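PDB 5FP1: probable TonB-dependent siderophore receptor PiuA from Acinetobacter baumannii, which probably takes up iron by binding ferric siderophores at the outer membrane, and may bind ferric enterobactin with micromolar affinity. Local coordinates for residues A[262-276]-A[288-302]. Residues are numbered along the deposited sequence; the frame is centred on the assembly and turned at random.
Sequences RDFQKQENHIGTIKL and NTAMYAKSKNDYVWT. With C8E ((hydroxyethyloxy)tri(ethyloxy)octane), chain J.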
# COMPACT_ATOMS: atom_id res chain seq x y z
N ARG A 262 7.02 -6.07 26.23
CA ARG A 262 5.82 -5.23 26.26
C ARG A 262 5.06 -5.20 24.91
O ARG A 262 3.83 -5.24 24.87
CB ARG A 262 6.21 -3.80 26.60
CG ARG A 262 5.03 -2.88 26.83
CD ARG A 262 5.44 -1.43 26.86
NE ARG A 262 5.87 -0.93 25.56
CZ ARG A 262 6.29 0.31 25.33
NH1 ARG A 262 6.39 1.20 26.31
NH2 ARG A 262 6.62 0.67 24.09
N ASP A 263 5.83 -5.06 23.84
CA ASP A 263 5.31 -4.73 22.51
C ASP A 263 4.81 -6.00 21.82
O ASP A 263 5.31 -7.10 22.07
CB ASP A 263 6.42 -4.14 21.64
CG ASP A 263 6.94 -2.78 22.14
OD1 ASP A 263 6.30 -2.11 22.99
OD2 ASP A 263 7.99 -2.37 21.61
N PHE A 264 3.84 -5.85 20.94
CA PHE A 264 3.30 -6.99 20.20
C PHE A 264 2.44 -6.44 19.06
O PHE A 264 2.02 -5.29 19.08
CB PHE A 264 2.44 -7.91 21.09
CG PHE A 264 1.25 -7.22 21.70
CD1 PHE A 264 0.02 -7.18 21.03
CD2 PHE A 264 1.35 -6.58 22.92
CE1 PHE A 264 -1.06 -6.48 21.57
CE2 PHE A 264 0.27 -5.93 23.47
CZ PHE A 264 -0.92 -5.86 22.79
N GLN A 265 2.15 -7.29 18.09
CA GLN A 265 1.13 -6.96 17.12
C GLN A 265 0.51 -8.21 16.60
O GLN A 265 1.20 -9.13 16.16
CB GLN A 265 1.71 -6.13 15.96
CG GLN A 265 0.70 -5.75 14.87
CD GLN A 265 1.08 -4.46 14.14
OE1 GLN A 265 2.27 -4.17 13.97
NE2 GLN A 265 0.06 -3.66 13.75
N LYS A 266 -0.81 -8.22 16.62
CA LYS A 266 -1.58 -9.34 16.13
C LYS A 266 -2.65 -8.83 15.17
O LYS A 266 -3.50 -8.00 15.52
CB LYS A 266 -2.26 -10.05 17.30
CG LYS A 266 -1.27 -10.71 18.26
CD LYS A 266 -1.92 -11.00 19.62
CE LYS A 266 -0.94 -11.75 20.52
NZ LYS A 266 -1.58 -12.17 21.80
N GLN A 267 -2.57 -9.28 13.93
CA GLN A 267 -3.56 -8.93 12.93
C GLN A 267 -4.31 -10.19 12.56
O GLN A 267 -3.74 -11.29 12.49
CB GLN A 267 -2.87 -8.33 11.70
CG GLN A 267 -2.04 -7.09 12.03
CD GLN A 267 -1.57 -6.33 10.81
OE1 GLN A 267 -1.37 -6.88 9.74
NE2 GLN A 267 -1.40 -5.03 10.98
N GLU A 268 -5.57 -10.01 12.23
CA GLU A 268 -6.39 -11.12 11.77
C GLU A 268 -7.38 -10.62 10.73
O GLU A 268 -8.16 -9.72 11.00
CB GLU A 268 -7.14 -11.76 12.94
CG GLU A 268 -7.94 -12.99 12.52
CD GLU A 268 -8.71 -13.63 13.68
OE1 GLU A 268 -8.37 -13.39 14.86
OE2 GLU A 268 -9.65 -14.39 13.41
N ASN A 269 -7.32 -11.22 9.55
CA ASN A 269 -8.13 -10.80 8.43
C ASN A 269 -8.85 -11.97 7.78
O ASN A 269 -8.22 -12.99 7.51
CB ASN A 269 -7.28 -10.07 7.42
CG ASN A 269 -6.96 -8.65 7.87
OD1 ASN A 269 -7.75 -7.72 7.70
ND2 ASN A 269 -5.84 -8.51 8.54
N HIS A 270 -10.14 -11.76 7.52
CA HIS A 270 -10.98 -12.73 6.82
C HIS A 270 -11.66 -11.99 5.71
O HIS A 270 -12.18 -10.88 5.93
CB HIS A 270 -12.08 -13.26 7.75
CG HIS A 270 -11.59 -13.95 8.97
ND1 HIS A 270 -11.59 -15.33 9.10
CD2 HIS A 270 -11.12 -13.47 10.15
CE1 HIS A 270 -11.13 -15.66 10.29
NE2 HIS A 270 -10.83 -14.55 10.95
N ILE A 271 -11.70 -12.58 4.51
CA ILE A 271 -12.50 -12.03 3.42
C ILE A 271 -13.29 -13.17 2.74
O ILE A 271 -12.69 -14.18 2.36
CB ILE A 271 -11.62 -11.35 2.32
CG1 ILE A 271 -10.67 -10.31 2.91
CG2 ILE A 271 -12.52 -10.71 1.24
CD1 ILE A 271 -9.69 -9.72 1.91
N GLY A 272 -14.59 -12.97 2.58
CA GLY A 272 -15.46 -13.93 1.89
C GLY A 272 -16.10 -13.22 0.70
O GLY A 272 -16.64 -12.12 0.84
N THR A 273 -16.02 -13.83 -0.48
CA THR A 273 -16.52 -13.21 -1.71
C THR A 273 -17.41 -14.18 -2.49
O THR A 273 -17.06 -15.35 -2.65
CB THR A 273 -15.35 -12.79 -2.60
OG1 THR A 273 -14.45 -11.95 -1.85
CG2 THR A 273 -15.82 -12.04 -3.79
N ILE A 274 -18.53 -13.66 -3.00
CA ILE A 274 -19.37 -14.36 -3.95
C ILE A 274 -19.51 -13.54 -5.23
O ILE A 274 -20.06 -12.45 -5.19
CB ILE A 274 -20.78 -14.62 -3.39
CG1 ILE A 274 -20.71 -15.36 -2.05
CG2 ILE A 274 -21.58 -15.46 -4.39
CD1 ILE A 274 -21.98 -15.26 -1.23
N LYS A 275 -19.02 -14.08 -6.33
CA LYS A 275 -19.09 -13.40 -7.61
C LYS A 275 -19.92 -14.22 -8.58
O LYS A 275 -19.61 -15.38 -8.85
CB LYS A 275 -17.72 -13.21 -8.17
CG LYS A 275 -17.70 -12.49 -9.50
CD LYS A 275 -16.31 -11.98 -9.77
CE LYS A 275 -15.90 -12.16 -11.20
NZ LYS A 275 -14.44 -12.44 -11.24
N LEU A 276 -20.97 -13.59 -9.10
CA LEU A 276 -21.89 -14.23 -10.07
C LEU A 276 -21.79 -13.47 -11.40
O LEU A 276 -21.85 -12.23 -11.43
CB LEU A 276 -23.32 -14.14 -9.58
CG LEU A 276 -23.52 -14.67 -8.17
CD1 LEU A 276 -24.89 -14.37 -7.65
CD2 LEU A 276 -23.22 -16.16 -8.12
N ASN A 288 -22.23 -9.54 -10.51
CA ASN A 288 -22.45 -9.07 -9.16
C ASN A 288 -21.39 -9.67 -8.26
O ASN A 288 -21.16 -10.88 -8.27
CB ASN A 288 -23.83 -9.43 -8.59
CG ASN A 288 -24.09 -8.77 -7.24
OD1 ASN A 288 -23.92 -9.38 -6.17
ND2 ASN A 288 -24.42 -7.51 -7.27
N THR A 289 -20.73 -8.82 -7.50
CA THR A 289 -19.72 -9.27 -6.56
C THR A 289 -20.14 -8.79 -5.16
O THR A 289 -20.38 -7.61 -4.93
CB THR A 289 -18.33 -8.75 -6.93
OG1 THR A 289 -18.05 -9.01 -8.31
CG2 THR A 289 -17.24 -9.41 -6.06
N ALA A 290 -20.26 -9.74 -4.24
CA ALA A 290 -20.56 -9.42 -2.85
C ALA A 290 -19.32 -9.83 -2.03
O ALA A 290 -18.81 -10.94 -2.21
CB ALA A 290 -21.80 -10.19 -2.40
N MET A 291 -18.83 -8.93 -1.18
CA MET A 291 -17.60 -9.18 -0.36
C MET A 291 -17.87 -8.81 1.08
O MET A 291 -18.42 -7.77 1.38
CB MET A 291 -16.36 -8.42 -0.87
CG MET A 291 -15.22 -8.26 0.20
SD MET A 291 -13.73 -7.76 -0.70
CE MET A 291 -12.80 -7.05 0.64
N TYR A 292 -17.47 -9.71 1.97
CA TYR A 292 -17.65 -9.55 3.39
C TYR A 292 -16.24 -9.58 3.98
O TYR A 292 -15.48 -10.52 3.71
CB TYR A 292 -18.48 -10.73 3.94
CG TYR A 292 -19.87 -10.90 3.32
CD1 TYR A 292 -20.05 -11.56 2.09
CD2 TYR A 292 -21.01 -10.41 3.96
CE1 TYR A 292 -21.31 -11.71 1.53
CE2 TYR A 292 -22.27 -10.55 3.40
CZ TYR A 292 -22.41 -11.20 2.19
OH TYR A 292 -23.65 -11.34 1.65
N ALA A 293 -15.85 -8.57 4.74
CA ALA A 293 -14.49 -8.55 5.29
C ALA A 293 -14.51 -8.30 6.78
O ALA A 293 -15.29 -7.49 7.27
CB ALA A 293 -13.64 -7.49 4.60
N LYS A 294 -13.65 -9.01 7.49
CA LYS A 294 -13.49 -8.78 8.92
C LYS A 294 -12.00 -8.53 9.13
O LYS A 294 -11.16 -9.27 8.61
CB LYS A 294 -13.96 -10.00 9.72
CG LYS A 294 -13.61 -9.91 11.20
CD LYS A 294 -14.81 -10.11 12.08
CE LYS A 294 -14.49 -9.91 13.55
NZ LYS A 294 -15.55 -9.05 14.14
N SER A 295 -11.66 -7.47 9.85
CA SER A 295 -10.27 -7.09 10.00
C SER A 295 -10.01 -6.63 11.43
O SER A 295 -10.66 -5.69 11.91
CB SER A 295 -9.92 -5.97 9.01
OG SER A 295 -8.52 -5.66 9.05
N LYS A 296 -9.07 -7.30 12.09
CA LYS A 296 -8.67 -6.95 13.45
C LYS A 296 -7.21 -6.58 13.53
O LYS A 296 -6.38 -7.14 12.82
CB LYS A 296 -8.95 -8.14 14.40
CG LYS A 296 -10.40 -8.56 14.35
CD LYS A 296 -10.73 -9.76 15.24
CE LYS A 296 -10.58 -9.40 16.70
NZ LYS A 296 -11.48 -10.24 17.56
N ASN A 297 -6.89 -5.64 14.41
CA ASN A 297 -5.54 -5.19 14.62
C ASN A 297 -5.41 -4.88 16.10
O ASN A 297 -6.26 -4.20 16.69
CB ASN A 297 -5.29 -3.95 13.74
CG ASN A 297 -3.82 -3.57 13.59
OD1 ASN A 297 -2.88 -4.35 13.88
ND2 ASN A 297 -3.61 -2.35 13.07
N ASP A 298 -4.35 -5.38 16.71
CA ASP A 298 -4.15 -5.25 18.15
C ASP A 298 -2.65 -5.10 18.35
O ASP A 298 -1.90 -6.02 18.04
CB ASP A 298 -4.68 -6.51 18.85
CG ASP A 298 -4.65 -6.43 20.36
OD1 ASP A 298 -4.34 -5.37 20.93
OD2 ASP A 298 -4.95 -7.44 21.01
N TYR A 299 -2.21 -3.93 18.78
CA TYR A 299 -0.80 -3.65 18.81
C TYR A 299 -0.35 -2.67 19.89
O TYR A 299 -1.09 -1.78 20.33
CB TYR A 299 -0.30 -3.17 17.45
CG TYR A 299 -0.78 -1.81 17.01
CD1 TYR A 299 -0.23 -0.64 17.55
CD2 TYR A 299 -1.74 -1.68 16.03
CE1 TYR A 299 -0.65 0.61 17.13
CE2 TYR A 299 -2.18 -0.42 15.62
CZ TYR A 299 -1.63 0.72 16.17
OH TYR A 299 -2.11 1.95 15.75
N VAL A 300 0.90 -2.88 20.27
CA VAL A 300 1.69 -1.97 21.11
C VAL A 300 3.09 -1.93 20.52
O VAL A 300 3.74 -2.98 20.36
CB VAL A 300 1.81 -2.47 22.57
CG1 VAL A 300 2.85 -1.66 23.33
CG2 VAL A 300 0.46 -2.38 23.26
N TRP A 301 3.57 -0.76 20.13
CA TRP A 301 4.92 -0.64 19.59
C TRP A 301 5.59 0.64 20.08
O TRP A 301 4.94 1.54 20.66
CB TRP A 301 4.98 -0.78 18.05
CG TRP A 301 4.31 0.28 17.36
CD1 TRP A 301 2.97 0.34 17.03
CD2 TRP A 301 4.88 1.52 16.91
NE1 TRP A 301 2.69 1.54 16.43
CE2 TRP A 301 3.85 2.28 16.33
CE3 TRP A 301 6.17 2.08 16.96
CZ2 TRP A 301 4.06 3.56 15.79
CZ3 TRP A 301 6.38 3.33 16.42
CH2 TRP A 301 5.33 4.07 15.86
N THR A 302 6.90 0.70 19.88
CA THR A 302 7.73 1.73 20.48
C THR A 302 8.16 2.80 19.51
O THR A 302 8.80 2.52 18.49
CB THR A 302 8.99 1.13 21.12
OG1 THR A 302 8.61 0.24 22.16
CG2 THR A 302 9.87 2.23 21.67
C1 C8E J . -21.79 -3.54 9.18
C2 C8E J . -21.22 -4.12 7.91
C3 C8E J . -21.09 -5.64 8.00
C4 C8E J . -22.34 -6.33 7.47
C5 C8E J . -22.28 -7.85 7.63
C6 C8E J . -21.04 -8.41 6.94
C7 C8E J . -19.83 -8.43 7.88
C8 C8E J . -18.80 -9.45 7.40
O9 C8E J . -18.35 -10.20 8.53
C10 C8E J . -17.18 -11.00 8.28
C11 C8E J . -17.23 -11.73 6.94
O12 C8E J . -16.21 -12.73 6.87
O HOH W 1 8.40 -1.71 18.97
O HOH W 2 -5.09 -6.13 10.29
O HOH W 3 -9.82 -8.23 5.81
O HOH W 4 -22.87 -12.06 -5.73
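Asn297 OD1 receives two side-chain amides from the neighbouring strand. Gln265 NE2 reaches it at 3.0 Å through a nearly straight bond, on a lone pair, with the two amide planes only 6° apart; Gln267 NE2 adds a weak bond at 3.3 Å. Gln265 has CG anti to the backbone N (chi1 179°) and an extended chain, which lays its amide alongside Tyr299 CB, pointing the same way as the tyrosine. At the next non-hydrogen-bonded pair on this face, Ser295 OG donates to Asn269 OD1 at 2.6 Å, tilted from the carbonyl plane. One water joins this same OD1 to Lys294 O, and another links Asn269 ND2 to Lys296 O. Farther along this face, Ile271 CG2 packs on Met291 CE at 3.7 Å.

On the other face, Phe264 takes chi1 61°, between its backbone N and carbonyl carbon, bringing the ring over the partner strand: Val300 N lies above its centre, Val300 CG2 meets Phe264 CE2 at 3.6 Å, and the Asp298 carboxylate, hydrogen-bonded through OD1 to Tyr365 OH, stands at the ring edge, its plane nearly perpendicular. Tyr292 and Lys294 touch the detergent C8E, Tyr292 CB coming within 3.4 Å of its C11. Just before strand 264-276 begins, Thr302 OG1 donates to the syn lone pair of Asp263 OD2 at 2.7 Å, while Arg262 fixes OD1 side-on through NE and NH2.

Paired backbone hydrogen bonds run from Phe264-Val300 to Leu276-Asn288. In the second shell, Asn81 and Asn108 of the plug domain bind Gln265 NE2 and Gln267 OE1, so the face of Gln265, Asn269 and Met291 looks inward to the plug and that of Phe264 and Tyr292 outward. Flanked by strands 215-226 and 315-341, this is an antiparallel beta hairpin in the wall of a TonB-dependent receptor barrel.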